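Local coordinates for protein DNMT2 (Spodoptera frugiperda, PDB 4H0N) that probably methylates cytosine 38 in the anticodon loop of tRNA(Asp), and also DNA cytosines, with S-adenosyl-L-methionine as methyl donor, and binds the product S-adenosyl-L-homocysteine, at residues 36-39 and 40-43; 59-62 and 63-66; 119-122 and 123-126; 305-308 and 309-312; 318-321 and 322-325. The protein carries 3 engineered substitutions. One frame throughout, in Å; residues are numbered along the deposited sequence.

Interaction 1: 36-39 and 40-43; sequences NTVA and NSVY
Asn40 lays its side chain alongside the carbonyl of Asn36, one turn earlier, while its backbone N donates to the same oxygen. The bond from Asn40 N to Asn36 O is 2.8 Å, and Asn40 CG lies 3.0 Å from Asn36 O. With CG anti to its own carbonyl carbon (chi1 -68°), the Asn40 amide is carried back past the start of the helix, where ND2 donates to Asp34 O; its angle to Asn36 O is too poor for a bond. The Asn36 side chain turns a different way. Its CG is anti to the backbone N (chi1 -169°), and OD1 curls over the first turn to accept from Ala39 N at 2.9 Å, the donor tilted 17° from the carbonyl plane. That bond makes Asn36 the N-cap of helix 37-46, the helix of the beta-alpha-beta unit between strands 27-33 and 52-53 in this Rossmann-like methyltransferase fold. Asn36 also touches the bound S-adenosyl-L-homocysteine, and its backbone N donates to Asp34, a residue that itself bonds the ligand. Further along, Ser41 OG is folded back to Val38 O; the modelled 2.5 Å separation of Ser41 OG and Val38 O is very short, so its exact length is doubtful. Val38 O also accepts from Val42 N at 3.1 Å, and Val42 CG2 comes within 3.4 Å of Val38 O. Tyr43 keeps only CB near the earlier turn, 3.5 Å from Ala39 O, and sends its ring away, its hydroxyl bonding with Glu8 and His17, while Val38 and Val42 rest on Leu314 of helix 308-316.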
loop_
_atom_site.group_PDB
_atom_site.type_symbol
_atom_site.label_atom_id
_atom_site.label_comp_id
_atom_site.label_asym_id
_atom_site.label_seq_id
_atom_site.Cartn_x
_atom_site.Cartn_y
_atom_site.Cartn_z
ATOM N N ASN A 36 -1.598 13.613 8.208
ATOM C CA ASN A 36 -0.138 13.637 8.159
ATOM C C ASN A 36 0.419 14.720 7.240
ATOM O O ASN A 36 0.238 14.671 6.025
ATOM C CB ASN A 36 0.430 12.275 7.765
ATOM C CG ASN A 36 1.930 12.201 7.962
ATOM O OD1 ASN A 36 2.703 12.311 7.010
ATOM N ND2 ASN A 36 2.351 12.040 9.211
ATOM N N THR A 37 1.114 15.686 7.832
ATOM C CA THR A 37 1.605 16.852 7.102
ATOM C C THR A 37 2.627 16.529 6.020
ATOM O O THR A 37 2.658 17.182 4.980
ATOM C CB THR A 37 2.204 17.905 8.052
ATOM O OG1 THR A 37 2.741 17.251 9.211
ATOM C CG2 THR A 37 1.137 18.893 8.482
ATOM N N VAL A 38 3.474 15.537 6.264
ATOM C CA VAL A 38 4.468 15.167 5.268
ATOM C C VAL A 38 3.782 14.497 4.092
ATOM O O VAL A 38 4.015 14.860 2.939
ATOM C CB VAL A 38 5.539 14.227 5.839
ATOM C CG1 VAL A 38 6.424 13.714 4.727
ATOM C CG2 VAL A 38 6.366 14.949 6.904
ATOM N N ALA A 39 2.929 13.526 4.401
ATOM C CA ALA A 39 2.175 12.803 3.386
ATOM C C ALA A 39 1.330 13.761 2.548
ATOM O O ALA A 39 1.320 13.681 1.316
ATOM C CB ALA A 39 1.298 11.740 4.034
ATOM N N ASN A 40 0.628 14.665 3.225
ATOM C CA ASN A 40 -0.164 15.688 2.553
ATOM C C ASN A 40 0.679 16.518 1.589
ATOM O O ASN A 40 0.225 16.858 0.493
ATOM C CB ASN A 40 -0.842 16.615 3.571
ATOM C CG ASN A 40 -1.922 15.918 4.381
ATOM O OD1 ASN A 40 -2.431 14.869 3.991
ATOM N ND2 ASN A 40 -2.278 16.506 5.518
ATOM N N SER A 41 1.908 16.833 1.993
ATOM C CA SER A 41 2.791 17.664 1.179
ATOM C C SER A 41 3.165 16.927 -0.097
ATOM O O SER A 41 3.230 17.515 -1.175
ATOM C CB SER A 41 4.054 18.034 1.954
ATOM O OG SER A 41 4.960 16.947 1.985
ATOM N N VAL A 42 3.407 15.630 0.040
ATOM C CA VAL A 42 3.701 14.776 -1.099
ATOM C C VAL A 42 2.478 14.683 -1.996
ATOM O O VAL A 42 2.585 14.737 -3.221
ATOM C CB VAL A 42 4.097 13.373 -0.630
ATOM C CG1 VAL A 42 4.200 12.419 -1.810
ATOM C CG2 VAL A 42 5.401 13.436 0.146
ATOM N N TYR A 43 1.311 14.552 -1.376
ATOM C CA TYR A 43 0.058 14.474 -2.119
ATOM C C TYR A 43 -0.181 15.763 -2.901
ATOM O O TYR A 43 -0.582 15.722 -4.063
ATOM C CB TYR A 43 -1.123 14.187 -1.178
ATOM C CG TYR A 43 -2.434 13.906 -1.891
ATOM C CD1 TYR A 43 -2.933 12.613 -1.982
ATOM C CD2 TYR A 43 -3.171 14.931 -2.473
ATOM C CE1 TYR A 43 -4.127 12.346 -2.637
ATOM C CE2 TYR A 43 -4.357 14.676 -3.134
ATOM C CZ TYR A 43 -4.837 13.381 -3.215
ATOM O OH TYR A 43 -6.031 13.127 -3.869
#

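Interaction 2: 59-62 and 63-66; sequences QLTP and QVIK
Thr61 is the N-cap of helix 62-67, and its side chain meets Val64 at about a right angle: Thr61 OG1 accepts from Val64 N at 2.9 Å in a nearly straight bond (167°). Leu60, just before the cap, and Ile65, in the first turn, form a hydrophobic staple around it, with Leu60 CB 4.4 Å from Ile65 CD1. This is the tightly packed side. Leu60, Pro62 and Ile65 are buried, Leu60 reaching Leu9 and Ile65 reaching Leu7, both on strand 4-9, while Pro62 lies against Gln108. The backbone follows the same grain, since Ile65 N donates to Thr61 O at 2.9 Å, and Ile65 CG1 runs past Thr61 O at 3.2 Å. The opposing side is polar and open to solvent. Gln63 is exposed and bends at chi2 (70°), which folds its amide back beside the Pro62 ring, the two side chains lying side by side and pointing the same way; Gln63 OE1 comes within 3.3 Å of Thr61 CB. Lys66, also exposed, leads its ammonium end away from the turn and holds to it by the backbone, Lys66 N donating to Pro62 O. Between the two sides stands Val64, whose CG1 occupies the position between backbone N and carbonyl carbon and comes within 3.3 Å of Thr61 OG1.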
loop_
_atom_site.group_PDB
_atom_site.type_symbol
_atom_site.label_atom_id
_atom_site.label_comp_id
_atom_site.label_asym_id
_atom_site.label_seq_id
_atom_site.Cartn_x
_atom_site.Cartn_y
_atom_site.Cartn_z
ATOM N N GLN A 59 -13.988 13.942 12.427
ATOM C CA GLN A 59 -14.533 15.291 12.314
ATOM C C GLN A 59 -15.411 15.369 11.077
ATOM O O GLN A 59 -16.111 16.360 10.861
ATOM C CB GLN A 59 -13.413 16.328 12.212
ATOM C CG GLN A 59 -12.457 16.346 13.395
ATOM C CD GLN A 59 -13.082 16.926 14.645
ATOM O OE1 GLN A 59 -13.219 16.242 15.658
ATOM N NE2 GLN A 59 -13.457 18.199 14.584
ATOM N N LEU A 60 -15.356 14.316 10.262
ATOM C CA LEU A 60 -16.166 14.222 9.054
ATOM C C LEU A 60 -17.609 13.898 9.394
ATOM O O LEU A 60 -17.900 12.870 10.001
ATOM C CB LEU A 60 -15.620 13.156 8.102
ATOM C CG LEU A 60 -14.333 13.491 7.352
ATOM C CD1 LEU A 60 -14.177 12.580 6.154
ATOM C CD2 LEU A 60 -14.326 14.945 6.916
ATOM N N THR A 61 -18.509 14.780 8.986
ATOM C CA THR A 61 -19.924 14.589 9.239
ATOM C C THR A 61 -20.630 14.158 7.962
ATOM O O THR A 61 -20.218 14.536 6.868
ATOM C CB THR A 61 -20.557 15.888 9.745
ATOM O OG1 THR A 61 -20.661 16.825 8.665
ATOM C CG2 THR A 61 -19.706 16.483 10.851
ATOM N N PRO A 62 -21.688 13.345 8.098
ATOM C CA PRO A 62 -22.571 12.994 6.977
ATOM C C PRO A 62 -22.979 14.243 6.214
ATOM O O PRO A 62 -22.993 14.258 4.987
ATOM C CB PRO A 62 -23.798 12.410 7.679
ATOM C CG PRO A 62 -23.249 11.817 8.935
ATOM C CD PRO A 62 -22.049 12.633 9.337
ATOM N N GLN A 63 -23.292 15.288 6.971
ATOM C CA GLN A 63 -23.715 16.569 6.432
ATOM C C GLN A 63 -22.703 17.133 5.443
ATOM O O GLN A 63 -23.050 17.441 4.305
ATOM C CB GLN A 63 -23.952 17.568 7.570
ATOM C CG GLN A 63 -25.143 17.241 8.466
ATOM C CD GLN A 63 -24.915 16.023 9.350
ATOM O OE1 GLN A 63 -23.824 15.825 9.889
ATOM N NE2 GLN A 63 -25.947 15.197 9.498
ATOM N N VAL A 64 -21.453 17.267 5.875
ATOM C CA VAL A 64 -20.429 17.842 5.009
ATOM C C VAL A 64 -20.074 16.889 3.860
ATOM O O VAL A 64 -19.751 17.323 2.751
ATOM C CB VAL A 64 -19.171 18.276 5.801
ATOM C CG1 VAL A 64 -18.401 17.072 6.318
ATOM C CG2 VAL A 64 -18.279 19.135 4.931
ATOM N N ILE A 65 -20.160 15.590 4.126
ATOM C CA ILE A 65 -19.957 14.591 3.088
ATOM C C ILE A 65 -21.067 14.694 2.040
ATOM O O ILE A 65 -20.829 14.506 0.845
ATOM C CB ILE A 65 -19.905 13.166 3.684
ATOM C CG1 ILE A 65 -18.633 12.993 4.520
ATOM C CG2 ILE A 65 -19.962 12.104 2.585
ATOM C CD1 ILE A 65 -18.539 11.645 5.214
ATOM N N LYS A 66 -22.276 15.017 2.496
ATOM C CA LYS A 66 -23.431 15.133 1.608
ATOM C C LYS A 66 -23.345 16.373 0.722
ATOM O O LYS A 66 -23.746 16.343 -0.439
ATOM C CB LYS A 66 -24.735 15.161 2.409
ATOM C CG LYS A 66 -25.950 14.704 1.617
ATOM C CD LYS A 66 -27.256 15.164 2.253
ATOM C CE LYS A 66 -27.566 16.617 1.901
ATOM N NZ LYS A 66 -28.942 17.028 2.303
#

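Interaction 3: 119-122 and 123-126; sequences NVKG and FENS
Glu124 reaches back to Lys121 and Gly122 because its CG stands between the backbone N and the carbonyl carbon (chi1 76°) and its chain bends again at chi2 (-77°), bringing the carboxylate over the preceding turn. There the two oxygens divide the work. Glu124 OE2 makes a salt bridge with Lys121 NZ at 2.7 Å, and Glu124 OE1 accepts from Gly122 N at 3.0 Å on its syn side. Replacing Glu124 by alanine would probably leave the Lys121 ammonium without its charge mate and the Gly122 N-H without this acceptor, so that the turn would be less firmly held. The turn is a type II beta turn from Val120 to Phe123, closed by Phe123 N donating to Val120 O at 3.2 Å, and the positive phi of Gly122 would jam a CB against the preceding carbonyl. Asn119 and Val120 belong to the Glu-Asn-Val motif of cytosine-5 methyltransferases, and Val120 lies close to Cys79, probably the active-site residue. The Asn119 amide stacks on the Phe123 ring, the planes 7° apart, with Asn119 ND2 3.5 Å above the ring centre. Asn119 OD1 accepts in its carbonyl plane from Val120 N, a bond consistent with the amide lying flat on the ring, and Tyr162 meets the Phe123 ring edge-to-face.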
loop_
_atom_site.group_PDB
_atom_site.type_symbol
_atom_site.label_atom_id
_atom_site.label_comp_id
_atom_site.label_asym_id
_atom_site.label_seq_id
_atom_site.Cartn_x
_atom_site.Cartn_y
_atom_site.Cartn_z
ATOM N N ASN A 119 -7.084 -3.126 3.333
ATOM C CA ASN A 119 -6.801 -3.367 4.737
ATOM C C ASN A 119 -5.644 -4.345 4.901
ATOM O O ASN A 119 -5.112 -4.841 3.914
ATOM C CB ASN A 119 -8.056 -3.878 5.442
ATOM C CG ASN A 119 -8.299 -3.185 6.765
ATOM O OD1 ASN A 119 -7.466 -3.239 7.669
ATOM N ND2 ASN A 119 -9.438 -2.516 6.879
ATOM N N VAL A 120 -5.241 -4.616 6.138
ATOM C CA VAL A 120 -4.127 -5.531 6.371
ATOM C C VAL A 120 -4.583 -6.968 6.231
ATOM O O VAL A 120 -5.771 -7.264 6.343
ATOM C CB VAL A 120 -3.500 -5.358 7.773
ATOM C CG1 VAL A 120 -2.769 -4.028 7.876
ATOM C CG2 VAL A 120 -4.561 -5.490 8.861
ATOM N N LYS A 121 -3.634 -7.858 5.973
ATOM C CA LYS A 121 -3.907 -9.280 6.001
ATOM C C LYS A 121 -4.374 -9.617 7.408
ATOM O O LYS A 121 -3.753 -9.211 8.388
ATOM C CB LYS A 121 -2.639 -10.067 5.669
ATOM C CG LYS A 121 -2.887 -11.443 5.058
ATOM C CD LYS A 121 -3.447 -12.433 6.069
ATOM C CE LYS A 121 -4.198 -13.565 5.392
ATOM N NZ LYS A 121 -5.072 -14.288 6.360
ATOM N N GLY A 122 -5.472 -10.356 7.510
ATOM C CA GLY A 122 -5.955 -10.797 8.805
ATOM C C GLY A 122 -7.142 -9.984 9.274
ATOM O O GLY A 122 -7.809 -10.348 10.245
ATOM N N PHE A 123 -7.399 -8.874 8.587
ATOM C CA PHE A 123 -8.585 -8.089 8.864
ATOM C C PHE A 123 -9.816 -8.969 8.746
ATOM O O PHE A 123 -10.712 -8.894 9.573
ATOM C CB PHE A 123 -8.709 -6.904 7.912
ATOM C CG PHE A 123 -9.926 -6.058 8.168
ATOM C CD1 PHE A 123 -10.028 -5.299 9.325
ATOM C CD2 PHE A 123 -10.969 -6.023 7.262
ATOM C CE1 PHE A 123 -11.146 -4.519 9.572
ATOM C CE2 PHE A 123 -12.090 -5.240 7.504
ATOM C CZ PHE A 123 -12.177 -4.490 8.660
ATOM N N GLU A 124 -9.835 -9.831 7.735
ATOM C CA GLU A 124 -10.994 -10.684 7.478
ATOM C C GLU A 124 -11.344 -11.610 8.649
ATOM O O GLU A 124 -12.443 -12.170 8.700
ATOM C CB GLU A 124 -10.799 -11.503 6.193
ATOM C CG GLU A 124 -9.855 -12.698 6.310
ATOM C CD GLU A 124 -8.390 -12.301 6.302
ATOM O OE1 GLU A 124 -8.094 -11.085 6.278
ATOM O OE2 GLU A 124 -7.533 -13.212 6.319
ATOM N N ASN A 125 -10.412 -11.768 9.585
ATOM C CA ASN A 125 -10.664 -12.568 10.775
ATOM C C ASN A 125 -10.959 -11.706 12.006
ATOM O O ASN A 125 -11.193 -12.229 13.093
ATOM C CB ASN A 125 -9.481 -13.499 11.053
ATOM C CG ASN A 125 -9.295 -14.553 9.970
ATOM O OD1 ASN A 125 -10.249 -14.958 9.303
ATOM N ND2 ASN A 125 -8.057 -15.005 9.796
ATOM N N SER A 126 -10.950 -10.387 11.825
ATOM C CA SER A 126 -11.120 -9.444 12.924
ATOM C C SER A 126 -12.583 -9.205 13.303
ATOM O O SER A 126 -13.480 -9.378 12.477
ATOM C CB SER A 126 -10.511 -8.105 12.545
ATOM O OG SER A 126 -11.528 -7.127 12.448
#

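Interaction 4: 305-308 and 309-312; sequences NISM and KQCY
Ile306 and Cys311 close a hydrophobic staple over the start of helix 308-316, whose N-cap is Ser307: the residue before the cap packs on one in the first turn. In this apolar pair Ile306 CD1 lies 3.5 Å from Cys311 SG, with Ile306 CG1 alongside it. The sulfur is placed there because it is anti to the carbonyl carbon of Cys311 (chi1 -79°) and so leans back toward the N-terminal end of the helix. Ile306 CG1 also touches Gln310 CB at 4.0 Å, the two side chains crossing at a slant, and beyond the turn Ile306 rests on Val42 of helix 37-46. Cys311 also touches Leu302 and Pro287.

Among the hydrogen bonds, those of the backbone carry the turn. Cys311 N donates to Ser307 O at 3.0 Å, and Tyr312 N donates to Met308 O at 3.0 Å. The capping bond itself, from Gln310 N to Ser307 OG, is weak at 3.4 Å, and the position of the hydroxyl is less certain than that of the backbone. Two polar ends find their partners elsewhere: Lys309 NZ bonds with Thr238 OG1, and Tyr312 OH donates to Phe285 O.

Aromatic packing supplies the third kind of contact. The Tyr312 ring meets Tyr237 edge-to-face and also lies against Phe207 and Pro287. Met308 reaches the same surroundings, Phe207 and Pro287 included, with its chain bent at chi2. Where methionine and tyrosine themselves meet, Met308 CB lies 4.4 Å from Tyr312 CE2.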
loop_
_atom_site.group_PDB
_atom_site.type_symbol
_atom_site.label_atom_id
_atom_site.label_comp_id
_atom_site.label_asym_id
_atom_site.label_seq_id
_atom_site.Cartn_x
_atom_site.Cartn_y
_atom_site.Cartn_z
ATOM N N ASN A 305 12.469 17.713 -1.131
ATOM C CA ASN A 305 12.564 18.348 0.178
ATOM C C ASN A 305 12.337 17.372 1.338
ATOM O O ASN A 305 12.690 17.669 2.480
ATOM C CB ASN A 305 11.657 19.588 0.270
ATOM C CG ASN A 305 10.421 19.366 1.132
ATOM O OD1 ASN A 305 10.496 19.378 2.364
ATOM N ND2 ASN A 305 9.268 19.205 0.485
ATOM N N ILE A 306 11.770 16.205 1.046
ATOM C CA ILE A 306 11.609 15.183 2.077
ATOM C C ILE A 306 12.746 14.154 2.018
ATOM O O ILE A 306 13.248 13.816 0.942
ATOM C CB ILE A 306 10.200 14.518 2.041
ATOM C CG1 ILE A 306 10.257 13.103 1.460
ATOM C CG2 ILE A 306 9.201 15.406 1.295
ATOM C CD1 ILE A 306 9.489 12.932 0.177
ATOM N N SER A 307 13.155 13.674 3.188
ATOM C CA SER A 307 14.319 12.806 3.313
ATOM C C SER A 307 14.044 11.387 2.853
ATOM O O SER A 307 12.894 11.003 2.641
ATOM C CB SER A 307 14.764 12.752 4.767
ATOM O OG SER A 307 13.736 12.197 5.571
ATOM N N MET A 308 15.112 10.606 2.727
ATOM C CA MET A 308 15.003 9.202 2.350
ATOM C C MET A 308 14.176 8.397 3.348
ATOM O O MET A 308 13.354 7.571 2.952
ATOM C CB MET A 308 16.393 8.575 2.198
ATOM C CG MET A 308 17.168 9.094 1.009
ATOM S SD MET A 308 16.148 9.078 -0.470
ATOM C CE MET A 308 17.235 9.866 -1.651
ATOM N N LYS A 309 14.397 8.633 4.639
ATOM C CA LYS A 309 13.711 7.869 5.676
ATOM C C LYS A 309 12.212 8.158 5.680
ATOM O O LYS A 309 11.397 7.260 5.893
ATOM C CB LYS A 309 14.332 8.139 7.046
ATOM C CG LYS A 309 15.795 7.710 7.158
ATOM C CD LYS A 309 15.961 6.191 7.076
ATOM C CE LYS A 309 17.423 5.774 7.242
ATOM N NZ LYS A 309 18.033 5.331 5.955
ATOM N N GLN A 310 11.862 9.411 5.427
ATOM C CA GLN A 310 10.490 9.821 5.256
ATOM C C GLN A 310 9.880 9.148 4.053
ATOM O O GLN A 310 8.748 8.715 4.089
ATOM C CB GLN A 310 10.425 11.315 4.981
ATOM C CG GLN A 310 9.690 12.171 5.982
ATOM C CD GLN A 310 10.570 13.298 6.500
ATOM O OE1 GLN A 310 10.130 14.122 7.298
ATOM N NE2 GLN A 310 11.822 13.350 6.022
ATOM N N CYS A 311 10.647 9.096 2.978
ATOM C CA CYS A 311 10.232 8.497 1.707
ATOM C C CYS A 311 9.815 7.045 1.882
ATOM O O CYS A 311 8.731 6.636 1.460
ATOM C CB CYS A 311 11.374 8.546 0.687
ATOM S SG CYS A 311 11.635 10.135 -0.131
ATOM N N TYR A 312 10.695 6.272 2.506
ATOM C CA TYR A 312 10.447 4.856 2.723
ATOM C C TYR A 312 9.277 4.610 3.674
ATOM O O TYR A 312 8.501 3.681 3.467
ATOM C CB TYR A 312 11.730 4.144 3.175
ATOM C CG TYR A 312 12.744 4.042 2.053
ATOM C CD1 TYR A 312 12.454 3.311 0.908
ATOM C CD2 TYR A 312 13.972 4.692 2.122
ATOM C CE1 TYR A 312 13.359 3.218 -0.126
ATOM C CE2 TYR A 312 14.884 4.600 1.083
ATOM C CZ TYR A 312 14.567 3.861 -0.035
ATOM O OH TYR A 312 15.447 3.750 -1.080
#

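Interaction 5: 318-321 and 322-325; sequences SVNV and KVIS. With SAH (S-adenosyl-L-homocysteine), chain E.
Asn320 caps helix 321-332 through one oxygen that faces two backbone N-H groups of its first turn, those of Lys322 and Val323. The bond from Val323 N to Asn320 OD1 is 3.0 Å and fairly straight (161°), whereas that from Lys322 N to Asn320 OD1, though 2.9 Å long, is weak because of its angle. Having CG anti to the backbone N (chi1 -179°) carries the amide to this place. With an alanine here, the Val323 N-H would probably lose its acceptor at the N-cap and the first turn would be freer to fray. Behind the cap, Ser325 N donates to Val321 O. The bond to the ligand comes from Ser318, whose OG donates to OXT of S-adenosyl-L-homocysteine at 2.6 Å. Apolar packing links these ends: Val319 CB lies 3.5 Å from Ile324 CD1, their side chains crossing at about a right angle as a hydrophobic staple, while Val319 CG1 approaches the ligand amino N at 3.4 Å. Val319 thus touches both the ligand and the first turn of the helix. Ile324 continues inward between helix 15-23, where it meets Met16 and Ala19, and strand 114-119, where it meets Leu116 and Glu118.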
loop_
_atom_site.group_PDB
_atom_site.type_symbol
_atom_site.label_atom_id
_atom_site.label_comp_id
_atom_site.label_asym_id
_atom_site.label_seq_id
_atom_site.Cartn_x
_atom_site.Cartn_y
_atom_site.Cartn_z
ATOM N N SER A 318 1.759 2.909 1.528
ATOM C CA SER A 318 0.922 3.158 0.362
ATOM C C SER A 318 0.318 1.889 -0.231
ATOM O O SER A 318 0.399 0.805 0.354
ATOM C CB SER A 318 1.696 3.932 -0.705
ATOM O OG SER A 318 0.807 4.543 -1.620
ATOM N N VAL A 319 -0.293 2.037 -1.399
ATOM C CA VAL A 319 -1.004 0.945 -2.043
ATOM C C VAL A 319 -0.320 0.546 -3.340
ATOM O O VAL A 319 0.462 1.320 -3.897
ATOM C CB VAL A 319 -2.439 1.369 -2.392
ATOM C CG1 VAL A 319 -3.117 1.997 -1.189
ATOM C CG2 VAL A 319 -2.434 2.348 -3.559
ATOM N N ASN A 320 -0.607 -0.659 -3.825
ATOM C CA ASN A 320 -0.241 -1.002 -5.194
ATOM C C ASN A 320 -1.298 -0.432 -6.131
ATOM O O ASN A 320 -2.449 -0.857 -6.113
ATOM C CB ASN A 320 -0.110 -2.509 -5.395
ATOM C CG ASN A 320 0.289 -2.870 -6.821
ATOM O OD1 ASN A 320 -0.523 -2.795 -7.748
ATOM N ND2 ASN A 320 1.545 -3.261 -7.002
ATOM N N VAL A 321 -0.897 0.539 -6.942
ATOM C CA VAL A 321 -1.817 1.247 -7.820
ATOM C C VAL A 321 -2.530 0.321 -8.814
ATOM O O VAL A 321 -3.690 0.540 -9.153
ATOM C CB VAL A 321 -1.092 2.421 -8.538
ATOM C CG1 VAL A 321 -1.925 2.990 -9.668
ATOM C CG2 VAL A 321 -0.742 3.505 -7.536
ATOM N N LYS A 322 -1.849 -0.732 -9.251
ATOM C CA LYS A 322 -2.410 -1.630 -10.260
ATOM C C LYS A 322 -3.560 -2.486 -9.740
ATOM O O LYS A 322 -4.604 -2.590 -10.381
ATOM C CB LYS A 322 -1.320 -2.520 -10.851
ATOM C CG LYS A 322 -1.837 -3.655 -11.704
ATOM C CD LYS A 322 -1.143 -3.666 -13.046
ATOM C CE LYS A 322 -1.160 -5.060 -13.650
ATOM N NZ LYS A 322 -0.868 -5.067 -15.109
ATOM N N VAL A 323 -3.364 -3.100 -8.582
ATOM C CA VAL A 323 -4.390 -3.952 -7.996
ATOM C C VAL A 323 -5.694 -3.186 -7.762
ATOM O O VAL A 323 -6.780 -3.692 -8.052
ATOM C CB VAL A 323 -3.908 -4.583 -6.677
ATOM C CG1 VAL A 323 -5.007 -5.423 -6.050
ATOM C CG2 VAL A 323 -2.669 -5.428 -6.923
ATOM N N ILE A 324 -5.585 -1.961 -7.258
ATOM C CA ILE A 324 -6.774 -1.166 -6.956
ATOM C C ILE A 324 -7.499 -0.741 -8.228
ATOM O O ILE A 324 -8.732 -0.735 -8.286
ATOM C CB ILE A 324 -6.425 0.064 -6.101
ATOM C CG1 ILE A 324 -5.928 -0.388 -4.735
ATOM C CG2 ILE A 324 -7.629 0.980 -5.935
ATOM C CD1 ILE A 324 -5.616 0.739 -3.843
ATOM N N SER A 325 -6.722 -0.400 -9.248
ATOM C CA SER A 325 -7.273 -0.061 -10.545
ATOM C C SER A 325 -8.098 -1.233 -11.077
ATOM O O SER A 325 -9.197 -1.048 -11.613
ATOM C CB SER A 325 -6.146 0.294 -11.511
ATOM O OG SER A 325 -6.659 0.822 -12.720
HETATM N N SAH E . -3.289 4.575 1.088
HETATM C CA SAH E . -2.530 5.766 1.456
HETATM C CB SAH E . -2.172 5.809 2.947
HETATM C CG SAH E . -2.597 4.638 3.830
HETATM S SD SAH E . -1.604 4.563 5.346
HETATM C C SAH E . -1.293 5.957 0.572
HETATM O O SAH E . -0.239 6.403 1.030
HETATM O OXT SAH E . -1.318 5.684 -0.627
HETATM C "C5'" SAH E . -2.869 5.407 6.334
HETATM C "C4'" SAH E . -2.681 6.921 6.437
HETATM O "O4'" SAH E . -3.846 7.499 6.995
HETATM C "C3'" SAH E . -1.519 7.343 7.327
HETATM O "O3'" SAH E . -0.507 7.931 6.539
HETATM C "C2'" SAH E . -2.089 8.362 8.303
HETATM O "O2'" SAH E . -1.389 9.583 8.240
HETATM C "C1'" SAH E . -3.523 8.576 7.854
HETATM N N9 SAH E . -4.458 8.618 8.998
HETATM C C8 SAH E . -4.438 7.819 10.113
HETATM N N7 SAH E . -5.465 8.175 10.919
HETATM C C5 SAH E . -6.143 9.190 10.338
HETATM C C6 SAH E . -7.260 9.920 10.726
HETATM N N6 SAH E . -7.867 9.659 11.881
HETATM N N1 SAH E . -7.738 10.922 9.905
HETATM C C2 SAH E . -7.106 11.194 8.708
HETATM N N3 SAH E . -5.996 10.467 8.328
HETATM C C4 SAH E . -5.520 9.480 9.129
#

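Overall arrangement
The five contacts follow one another along the chain, each at a turn or helix start within one cytosine-5 methyltransferase fold. Interactions 1 and 4 touch, with centres about 11 Å apart: Val38 CG1 meets Gln310 CG, and Val42 CG2 meets Ile306 CD1, so helix 37-46 packs on helix 308-316. Interaction 5 opens the next helix, 321-332; its nearest atoms are about 7 Å from interaction 4 and 8 Å from interaction 3, which begins at the end of strand 114-119 of the central sheet. Interaction 2 is remote, its centre about 33 Å from that of interaction 4. Interactions 1 and 5 both reach S-adenosyl-L-homocysteine, so distant parts of the sequence share one cofactor pocket.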